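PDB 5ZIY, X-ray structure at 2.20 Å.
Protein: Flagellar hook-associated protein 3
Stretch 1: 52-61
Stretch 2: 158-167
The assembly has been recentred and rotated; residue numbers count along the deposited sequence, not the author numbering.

Stretch 1 52-61: ADQLTVQALN
Stretch 2 158-167: DQKALKPLLE

A carboxylate lies against a leucine methyl at the tightest point of this otherwise greasy contact: Asp53 OD1 sits 3.2 Å from Leu166 CD1, and a single water makes the polar link that the side chains do not. That water donates one hydrogen bond to Asp53 OD1 at 2.6 Å and another to Leu166 O at 2.9 Å, so the acid is tied to the partner backbone while its oxygen touches the leucine. No direct hydrogen bond joins the modelled atoms of the two stretches.

The frame is two helices running nearly antiparallel, 158° between their N-to-C directions, with axes 10.2 Å apart at closest approach. Residues 52-60 form one helix, phi/psi mostly near -58/-48, but -65/-29 at Leu55, -79/-32 at Thr56 and -78/-18 at Leu60; residues 162-167 are helical, phi -58 to -73 and psi -31 to -47, and 159-161 precede them with helical angles but without the regular bonds. Register is set by two CA pairs: Asp53 CA to Leu166 CA at 6.4 Å, and Leu60 CA to Leu162 CA at 7.2 Å. Together the stretches bury 354 Å².

The main rule is a knob in a hole. Leu166, chi1 t and chi2 p, leaves its backbone sideways, yet its end enters the space among Asp53, Thr56, Val57 and Leu60, a spacing of i, i+3, i+4 and i+7 along one helix. Leu166 CD1 lies 4.1 Å from Val57 CG2 and 4.2 Å from Thr56 CG2, while Leu166 CD2 meets Leu60 CD1 at 3.9 Å. Asp53, chi1 t and chi2 74°, also starts sideways and brings its end inward.

Leu162, chi1 m and chi2 t, points toward the first helix and packs the other end of the contact. Leu162 CD1 is 3.7 Å from Ala59 CB, where a lone methyl suits so close an approach, and Leu162 CD2 is 3.8 Å from Thr56 CG2. Thr56, chi1 m, points toward the partner and is buried, but its hydroxyl has a partner: Thr56 OG1 donates to Ala52 O at 2.8 Å within its own helix, leaving CG2 to pack as a methyl.

Leu60, chi1 m and chi2 t, is exposed overall but covers the seam between the two leucines. Leu60 CD2 also reaches Leu162 CB at 4.0 Å and Lys163 N at 4.0 Å. Lys163 is modelled only to CB, which lies 4.4 Å from Leu60 CD2. Gln54 and Glu167 direct their CA-to-CB bonds away and make no contact; Val57, chi1 t, also points away, but its CG2 still reaches Leu166 CD1.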

# COMPACT_ATOMS: atom_id res chain seq x y z
N ALA A 52 1.34 -17.70 -1.78
CA ALA A 52 2.76 -18.11 -1.86
C ALA A 52 3.12 -19.03 -0.73
O ALA A 52 3.79 -20.04 -0.96
CB ALA A 52 3.70 -16.88 -1.85
N ASP A 53 2.69 -18.67 0.49
CA ASP A 53 2.86 -19.51 1.69
C ASP A 53 2.23 -20.91 1.50
O ASP A 53 2.86 -21.93 1.74
CB ASP A 53 2.21 -18.83 2.91
CG ASP A 53 2.24 -19.68 4.17
OD1 ASP A 53 3.34 -19.80 4.75
OD2 ASP A 53 1.18 -20.21 4.64
N GLN A 54 0.98 -20.92 1.05
CA GLN A 54 0.24 -22.16 0.81
C GLN A 54 0.97 -23.10 -0.19
O GLN A 54 1.16 -24.28 0.09
CB GLN A 54 -1.19 -21.84 0.34
CG GLN A 54 -2.07 -21.12 1.41
CD GLN A 54 -3.47 -20.67 0.91
OE1 GLN A 54 -3.59 -19.84 -0.01
NE2 GLN A 54 -4.51 -21.18 1.55
N LEU A 55 1.38 -22.56 -1.33
CA LEU A 55 2.10 -23.29 -2.39
C LEU A 55 3.49 -23.79 -1.95
O LEU A 55 4.01 -24.76 -2.51
CB LEU A 55 2.32 -22.37 -3.60
CG LEU A 55 1.13 -21.92 -4.43
CD1 LEU A 55 1.58 -20.88 -5.47
CD2 LEU A 55 0.40 -23.10 -5.08
N THR A 56 4.10 -23.07 -1.02
CA THR A 56 5.37 -23.44 -0.49
C THR A 56 5.22 -24.55 0.56
O THR A 56 6.10 -25.38 0.70
CB THR A 56 6.14 -22.23 0.07
OG1 THR A 56 6.28 -21.23 -0.96
CG2 THR A 56 7.51 -22.66 0.52
N VAL A 57 4.11 -24.56 1.29
CA VAL A 57 3.77 -25.68 2.16
C VAL A 57 3.58 -26.95 1.28
O VAL A 57 4.13 -28.02 1.59
CB VAL A 57 2.54 -25.34 3.07
CG1 VAL A 57 1.96 -26.59 3.74
CG2 VAL A 57 2.92 -24.30 4.13
N GLN A 58 2.84 -26.82 0.17
CA GLN A 58 2.67 -27.95 -0.78
C GLN A 58 4.04 -28.47 -1.21
O GLN A 58 4.29 -29.66 -1.16
CB GLN A 58 1.89 -27.54 -2.04
CG GLN A 58 0.40 -27.43 -1.84
CD GLN A 58 -0.36 -26.93 -3.07
OE1 GLN A 58 0.18 -26.88 -4.18
NE2 GLN A 58 -1.62 -26.57 -2.86
N ALA A 59 4.91 -27.55 -1.62
CA ALA A 59 6.27 -27.89 -2.06
C ALA A 59 7.09 -28.65 -0.99
O ALA A 59 7.84 -29.56 -1.30
CB ALA A 59 7.00 -26.61 -2.45
N LEU A 60 6.94 -28.23 0.25
CA LEU A 60 7.61 -28.88 1.37
C LEU A 60 6.92 -30.19 1.82
O LEU A 60 7.53 -30.98 2.53
CB LEU A 60 7.65 -27.91 2.57
CG LEU A 60 8.66 -26.75 2.56
CD1 LEU A 60 8.22 -25.65 3.50
CD2 LEU A 60 10.08 -27.27 2.92
N ASN A 61 5.64 -30.41 1.44
CA ASN A 61 4.84 -31.58 1.87
C ASN A 61 4.57 -32.59 0.74
O ASN A 61 3.73 -32.36 -0.13
CB ASN A 61 3.49 -31.13 2.45
N ASP A 158 15.29 -27.09 -5.55
CA ASP A 158 16.16 -26.85 -4.38
C ASP A 158 15.28 -26.80 -3.12
O ASP A 158 14.73 -25.74 -2.76
CB ASP A 158 16.99 -25.57 -4.57
CG ASP A 158 17.99 -25.33 -3.43
OD1 ASP A 158 18.18 -26.21 -2.57
OD2 ASP A 158 18.59 -24.22 -3.39
N GLN A 159 15.16 -27.95 -2.46
CA GLN A 159 14.23 -28.13 -1.36
C GLN A 159 14.76 -27.51 -0.07
O GLN A 159 13.99 -27.02 0.75
CB GLN A 159 13.93 -29.63 -1.15
N LYS A 160 16.07 -27.55 0.10
CA LYS A 160 16.72 -27.07 1.32
C LYS A 160 16.50 -25.56 1.52
O LYS A 160 16.32 -25.08 2.64
CB LYS A 160 18.22 -27.39 1.28
CG LYS A 160 18.75 -28.05 2.55
CD LYS A 160 20.14 -28.60 2.33
CE LYS A 160 21.21 -27.49 2.33
NZ LYS A 160 22.12 -27.55 3.53
N ALA A 161 16.51 -24.82 0.42
CA ALA A 161 16.22 -23.40 0.45
C ALA A 161 14.79 -23.06 0.92
O ALA A 161 14.57 -21.97 1.43
CB ALA A 161 16.48 -22.79 -0.90
N LEU A 162 13.84 -23.98 0.79
CA LEU A 162 12.43 -23.61 0.94
C LEU A 162 11.99 -23.32 2.38
O LEU A 162 11.23 -22.38 2.60
CB LEU A 162 11.50 -24.66 0.30
CG LEU A 162 11.32 -24.58 -1.22
CD1 LEU A 162 10.54 -25.78 -1.73
CD2 LEU A 162 10.64 -23.32 -1.61
N LYS A 163 12.45 -24.10 3.36
CA LYS A 163 12.01 -23.86 4.73
C LYS A 163 12.41 -22.47 5.20
O LYS A 163 11.58 -21.76 5.78
CB LYS A 163 12.49 -24.96 5.71
N PRO A 164 13.66 -22.04 4.92
CA PRO A 164 14.07 -20.68 5.26
C PRO A 164 13.19 -19.61 4.61
O PRO A 164 12.87 -18.61 5.24
CB PRO A 164 15.48 -20.58 4.68
CG PRO A 164 15.99 -21.97 4.70
CD PRO A 164 14.81 -22.86 4.48
N LEU A 165 12.86 -19.82 3.35
CA LEU A 165 12.10 -18.86 2.60
C LEU A 165 10.65 -18.79 3.09
O LEU A 165 10.04 -17.72 3.01
CB LEU A 165 12.17 -19.18 1.12
CG LEU A 165 13.58 -19.01 0.50
CD1 LEU A 165 13.60 -19.59 -0.90
CD2 LEU A 165 13.98 -17.54 0.49
N LEU A 166 10.12 -19.92 3.57
CA LEU A 166 8.78 -19.97 4.18
C LEU A 166 8.72 -19.00 5.34
O LEU A 166 7.79 -18.23 5.46
CB LEU A 166 8.44 -21.39 4.66
CG LEU A 166 7.08 -21.66 5.31
CD1 LEU A 166 6.01 -21.58 4.26
CD2 LEU A 166 7.01 -23.01 6.05
N GLU A 167 9.73 -19.04 6.21
CA GLU A 167 9.80 -18.13 7.37
C GLU A 167 10.01 -16.69 6.92
O GLU A 167 9.41 -15.78 7.49
CB GLU A 167 10.90 -18.54 8.37
CG GLU A 167 10.36 -19.22 9.64
CD GLU A 167 9.59 -18.28 10.59
OE1 GLU A 167 9.80 -17.05 10.58
OE2 GLU A 167 8.77 -18.80 11.39
O HOH W 1 5.24 -18.15 4.08